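Putative N-acetyl-gamma-glutamyl-phosphate reductase (Arabidopsis thaliana, PDB 1XYG) probably catalyses the NADPH-dependent reduction of N-acetyl-L-glutamyl 5-phosphate to its semialdehyde, a step of arginine biosynthesis in the chloroplast. Local coordinates at residues 170-175 with 257-262; 174-179 with 230-235. All coordinates share one frame; numbering follows the deposited sequence.

Both contacts belong to helix 163-177, which is packed from two directions: contact 1 sets its middle turns on strand 255-262 of the mixed sheet, and contact 2 packs its C-terminal end against helix 224-236. Their centres lie about 10 Å apart, and Pro174 and Leu175 are common to both segments of that helix. The two join directly where Leu172 CB lies 3.9 Å from Leu232 CD2, so Leu172 meets the strand with its methyls and the second helix with its CB. Neither contact reaches the active site, but Cys163, probably the catalytic cysteine, begins the same helix.

Contact 1 (170-175 with 257-262); sequences LPLVPL and STIYVE
Leu172 turns its CG anti to the carbonyl carbon (chi1 -58°), which sets its two methyls against strand 255-262; on the strand, Ile259 has CG1 anti to its own carbonyl carbon (chi1 -51°), which leaves CG2 and CD1 as two separate contact points. CG2 takes the leucine: it lies 4.0 Å from Leu172 CD2 and 4.2 Å from Leu172 CD1, sitting against both branches at once. CD1 reaches the other way along the helix to the pyrrolidine ring, where it meets Pro171 CG at 3.9 Å, the two side chains crossing at about a right angle. Ile259 thus bridges consecutive helix residues. Farther along the strand, Val261 adds one methyl, with its CG1 4.1 Å from Leu172 CD2, and here the side chains run past each other in opposite directions. All the touching groups are buried and apolar, and the packing is by van der Waals contact alone. The helix segment runs at 25° to the strand, with 11.0 Å between the axes. Proline at 171 and 174 removes the backbone N-H there, and the helix kinks at both places. Within the semialdehyde dehydrogenase dimerisation region, helix 163-177 thus packs lengthwise over one face of the mixed sheet. Ile321 of the adjacent strand 318-325 also touches Pro171 and Leu172, while Leu175 rests on helix 269-280. On the strand's other face, Tyr260 OH hydrogen-bonds Asp189 of a second subunit, placing the sheet between this helix layer and the subunit interface.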
loop_
_atom_site.group_PDB
_atom_site.type_symbol
_atom_site.label_atom_id
_atom_site.label_comp_id
_atom_site.label_asym_id
_atom_site.label_seq_id
_atom_site.Cartn_x
_atom_site.Cartn_y
_atom_site.Cartn_z
ATOM N N LEU A 170 26.903 -11.299 3.918
ATOM C CA LEU A 170 26.965 -11.398 5.375
ATOM C C LEU A 170 26.718 -12.840 5.846
ATOM O O LEU A 170 27.457 -13.356 6.685
ATOM C CB LEU A 170 25.970 -10.428 6.026
ATOM C CG LEU A 170 26.444 -8.971 6.059
ATOM C CD1 LEU A 170 25.351 -8.079 6.628
ATOM C CD2 LEU A 170 27.715 -8.873 6.888
ATOM N N PRO A 171 25.674 -13.503 5.319
ATOM C CA PRO A 171 25.430 -14.882 5.748
ATOM C C PRO A 171 26.360 -15.921 5.109
ATOM O O PRO A 171 26.863 -16.810 5.790
ATOM C CB PRO A 171 23.971 -15.114 5.349
ATOM C CG PRO A 171 23.803 -14.220 4.166
ATOM C CD PRO A 171 24.485 -12.964 4.637
ATOM N N LEU A 172 26.599 -15.796 3.807
ATOM C CA LEU A 172 27.415 -16.770 3.091
ATOM C C LEU A 172 28.923 -16.768 3.303
ATOM O O LEU A 172 29.547 -17.835 3.295
ATOM C CB LEU A 172 27.128 -16.685 1.590
ATOM C CG LEU A 172 25.672 -16.903 1.168
ATOM C CD1 LEU A 172 25.601 -17.034 -0.348
ATOM C CD2 LEU A 172 25.112 -18.159 1.849
ATOM N N VAL A 173 29.519 -15.594 3.483
ATOM C CA VAL A 173 30.967 -15.531 3.659
ATOM C C VAL A 173 31.459 -16.405 4.809
ATOM O O VAL A 173 32.342 -17.236 4.619
ATOM C CB VAL A 173 31.446 -14.078 3.849
ATOM C CG1 VAL A 173 32.922 -14.063 4.194
ATOM C CG2 VAL A 173 31.193 -13.290 2.568
ATOM N N PRO A 174 30.893 -16.236 6.015
ATOM C CA PRO A 174 31.308 -17.044 7.169
ATOM C C PRO A 174 31.116 -18.545 6.923
ATOM O O PRO A 174 31.946 -19.358 7.325
ATOM C CB PRO A 174 30.397 -16.543 8.285
ATOM C CG PRO A 174 30.160 -15.133 7.910
ATOM C CD PRO A 174 29.918 -15.214 6.428
ATOM N N LEU A 175 30.013 -18.905 6.270
ATOM C CA LEU A 175 29.717 -20.309 5.989
ATOM C C LEU A 175 30.689 -20.913 4.989
ATOM O O LEU A 175 31.088 -22.068 5.139
ATOM C CB LEU A 175 28.277 -20.464 5.488
ATOM C CG LEU A 175 27.177 -20.022 6.471
ATOM C CD1 LEU A 175 25.820 -20.278 5.871
ATOM C CD2 LEU A 175 27.308 -20.769 7.790
ATOM N N SER A 257 16.661 -11.592 1.051
ATOM C CA SER A 257 17.238 -12.555 0.139
ATOM C C SER A 257 16.905 -13.891 0.769
ATOM O O SER A 257 17.159 -14.103 1.952
ATOM C CB SER A 257 18.758 -12.414 0.031
ATOM O OG SER A 257 19.108 -11.384 -0.873
ATOM N N THR A 258 16.273 -14.760 -0.005
ATOM C CA THR A 258 15.966 -16.101 0.463
ATOM C C THR A 258 17.034 -16.909 -0.280
ATOM O O THR A 258 16.995 -17.032 -1.505
ATOM C CB THR A 258 14.567 -16.546 0.037
ATOM O OG1 THR A 258 13.600 -15.604 0.514
ATOM C CG2 THR A 258 14.262 -17.923 0.612
ATOM N N ILE A 259 17.993 -17.434 0.476
ATOM C CA ILE A 259 19.121 -18.160 -0.085
ATOM C C ILE A 259 19.048 -19.673 0.054
ATOM O O ILE A 259 18.973 -20.206 1.155
ATOM C CB ILE A 259 20.412 -17.653 0.567
ATOM C CG1 ILE A 259 20.448 -16.127 0.470
ATOM C CG2 ILE A 259 21.628 -18.304 -0.074
ATOM C CD1 ILE A 259 21.557 -15.503 1.259
ATOM N N TYR A 260 19.095 -20.359 -1.079
ATOM C CA TYR A 260 19.024 -21.808 -1.097
ATOM C C TYR A 260 20.397 -22.403 -1.362
ATOM O O TYR A 260 20.918 -22.304 -2.472
ATOM C CB TYR A 260 18.033 -22.242 -2.173
ATOM C CG TYR A 260 16.661 -21.637 -1.977
ATOM C CD1 TYR A 260 15.745 -22.204 -1.091
ATOM C CD2 TYR A 260 16.277 -20.496 -2.677
ATOM C CE1 TYR A 260 14.462 -21.643 -0.913
ATOM C CE2 TYR A 260 15.006 -19.927 -2.509
ATOM C CZ TYR A 260 14.108 -20.505 -1.629
ATOM O OH TYR A 260 12.861 -19.947 -1.464
ATOM N N VAL A 261 20.978 -23.019 -0.337
ATOM C CA VAL A 261 22.300 -23.611 -0.465
ATOM C C VAL A 261 22.350 -25.104 -0.156
ATOM O O VAL A 261 21.450 -25.667 0.484
ATOM C CB VAL A 261 23.325 -22.912 0.468
ATOM C CG1 VAL A 261 23.373 -21.426 0.168
ATOM C CG2 VAL A 261 22.960 -23.157 1.923
ATOM N N GLU A 262 23.429 -25.725 -0.612
ATOM C CA GLU A 262 23.678 -27.140 -0.389
ATOM C C GLU A 262 24.714 -27.196 0.723
ATOM O O GLU A 262 25.777 -26.580 0.613
ATOM C CB GLU A 262 24.253 -27.766 -1.650
ATOM C CG GLU A 262 23.761 -29.156 -1.915
ATOM C CD GLU A 262 24.278 -29.695 -3.228
ATOM O OE1 GLU A 262 24.148 -28.988 -4.255
ATOM O OE2 GLU A 262 24.810 -30.827 -3.225
#

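Contact 2 (174-179 with 230-235); sequences PLLKAN and QGLSDV
Leu176 and Leu232 make the firm, buried side of this helix pair, their side chains crossing at about a right angle. Leu176 CD1 does the touching: it lies 3.8 Å from Leu232 CD2 and 3.9 Å from Leu232 CB, so one methyl meets both the base and a branch tip of the other leucine. Next to this pair, Leu176 also meets the side chain of Val235, one turn further along helix 224-236; the placement of that valine is doubtful, because both its methyls sit too close to neighbours in the model. The other side faces solvent. The backbones come closest there, with the CA atoms of Lys177 and Val235 5.7 Å apart, yet it is the open side, since Lys177 is exposed and its extended chain runs beside Val235 toward solvent. The spacing of these two side chains in the model is likewise doubtful. Just beyond, helix 163-177 ends in a Schellman motif: Asn179, with positive phi, is the C-prime residue, its N bonds Leu176 O at 2.9 Å, and Leu180 N bonds Leu175 O. Around the contact, Val235 also touches Val173 of helix 163-177, and Ile181 in the following loop touches Leu176. Helix 224-236 is in turn tied to the loop at Arg118 by a salt bridge from Asp234, while Pro174 packs against helix 269-280.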
loop_
_atom_site.group_PDB
_atom_site.type_symbol
_atom_site.label_atom_id
_atom_site.label_comp_id
_atom_site.label_asym_id
_atom_site.label_seq_id
_atom_site.Cartn_x
_atom_site.Cartn_y
_atom_site.Cartn_z
ATOM N N PRO A 174 30.893 -16.236 6.015
ATOM C CA PRO A 174 31.308 -17.044 7.169
ATOM C C PRO A 174 31.116 -18.545 6.923
ATOM O O PRO A 174 31.946 -19.358 7.325
ATOM C CB PRO A 174 30.397 -16.543 8.285
ATOM C CG PRO A 174 30.160 -15.133 7.910
ATOM C CD PRO A 174 29.918 -15.214 6.428
ATOM N N LEU A 175 30.013 -18.905 6.270
ATOM C CA LEU A 175 29.717 -20.309 5.989
ATOM C C LEU A 175 30.689 -20.913 4.989
ATOM O O LEU A 175 31.088 -22.068 5.139
ATOM C CB LEU A 175 28.277 -20.464 5.488
ATOM C CG LEU A 175 27.177 -20.022 6.471
ATOM C CD1 LEU A 175 25.820 -20.278 5.871
ATOM C CD2 LEU A 175 27.308 -20.769 7.790
ATOM N N LEU A 176 31.074 -20.142 3.974
ATOM C CA LEU A 176 32.023 -20.623 2.970
ATOM C C LEU A 176 33.417 -20.721 3.589
ATOM O O LEU A 176 34.155 -21.674 3.337
ATOM C CB LEU A 176 32.059 -19.674 1.767
ATOM C CG LEU A 176 30.860 -19.702 0.824
ATOM C CD1 LEU A 176 30.869 -18.481 -0.093
ATOM C CD2 LEU A 176 30.913 -21.002 0.021
ATOM N N LYS A 177 33.767 -19.731 4.402
ATOM C CA LYS A 177 35.067 -19.710 5.069
ATOM C C LYS A 177 35.260 -20.949 5.926
ATOM O O LYS A 177 36.363 -21.491 6.022
ATOM C CB LYS A 177 35.189 -18.488 5.974
ATOM C CG LYS A 177 35.642 -17.262 5.290
ATOM C CD LYS A 177 35.714 -16.077 6.213
ATOM C CE LYS A 177 36.135 -14.874 5.398
ATOM N NZ LYS A 177 36.197 -13.618 6.177
ATOM N N ALA A 178 34.177 -21.387 6.556
ATOM C CA ALA A 178 34.223 -22.558 7.420
ATOM C C ALA A 178 33.918 -23.852 6.667
ATOM O O ALA A 178 33.782 -24.907 7.273
ATOM C CB ALA A 178 33.247 -22.380 8.580
ATOM N N ASN A 179 33.815 -23.764 5.346
ATOM C CA ASN A 179 33.532 -24.934 4.509
ATOM C C ASN A 179 32.280 -25.681 4.956
ATOM O O ASN A 179 32.229 -26.914 4.900
ATOM C CB ASN A 179 34.717 -25.902 4.541
ATOM C CG ASN A 179 36.018 -25.243 4.140
ATOM O OD1 ASN A 179 36.165 -24.743 3.020
ATOM N ND2 ASN A 179 36.973 -25.234 5.056
ATOM N N GLN A 230 32.237 -12.024 -6.719
ATOM C CA GLN A 230 33.581 -11.593 -6.332
ATOM C C GLN A 230 33.797 -11.867 -4.843
ATOM O O GLN A 230 34.783 -12.487 -4.449
ATOM C CB GLN A 230 33.777 -10.099 -6.618
ATOM C CG GLN A 230 35.134 -9.566 -6.179
ATOM C CD GLN A 230 35.317 -8.090 -6.485
ATOM O OE1 GLN A 230 35.506 -7.699 -7.637
ATOM N NE2 GLN A 230 35.257 -7.264 -5.451
ATOM N N GLY A 231 32.863 -11.408 -4.019
ATOM C CA GLY A 231 32.975 -11.629 -2.586
ATOM C C GLY A 231 32.985 -13.098 -2.205
ATOM O O GLY A 231 33.788 -13.522 -1.376
ATOM N N LEU A 232 32.094 -13.883 -2.802
ATOM C CA LEU A 232 32.029 -15.306 -2.498
ATOM C C LEU A 232 33.258 -16.044 -3.032
ATOM O O LEU A 232 33.799 -16.926 -2.369
ATOM C CB LEU A 232 30.757 -15.923 -3.080
ATOM C CG LEU A 232 29.436 -15.292 -2.637
ATOM C CD1 LEU A 232 28.285 -16.177 -3.109
ATOM C CD2 LEU A 232 29.401 -15.123 -1.119
ATOM N N SER A 233 33.700 -15.684 -4.230
ATOM C CA SER A 233 34.869 -16.330 -4.817
ATOM C C SER A 233 36.111 -16.111 -3.960
ATOM O O SER A 233 36.916 -17.025 -3.781
ATOM C CB SER A 233 35.132 -15.804 -6.231
ATOM O OG SER A 233 34.119 -16.215 -7.129
ATOM N N ASP A 234 36.271 -14.902 -3.432
ATOM C CA ASP A 234 37.431 -14.602 -2.602
ATOM C C ASP A 234 37.501 -15.500 -1.376
ATOM O O ASP A 234 38.575 -15.949 -0.993
ATOM C CB ASP A 234 37.421 -13.141 -2.151
ATOM C CG ASP A 234 37.636 -12.173 -3.300
ATOM O OD1 ASP A 234 38.211 -12.573 -4.338
ATOM O OD2 ASP A 234 37.236 -10.999 -3.155
ATOM N N VAL A 235 36.352 -15.766 -0.769
ATOM C CA VAL A 235 36.300 -16.602 0.415
ATOM C C VAL A 235 36.452 -18.089 0.087
ATOM O O VAL A 235 37.179 -18.813 0.768
ATOM C CB VAL A 235 34.976 -16.366 1.174
ATOM C CG1 VAL A 235 33.813 -16.924 0.408
ATOM C CG2 VAL A 235 35.041 -16.980 2.506
#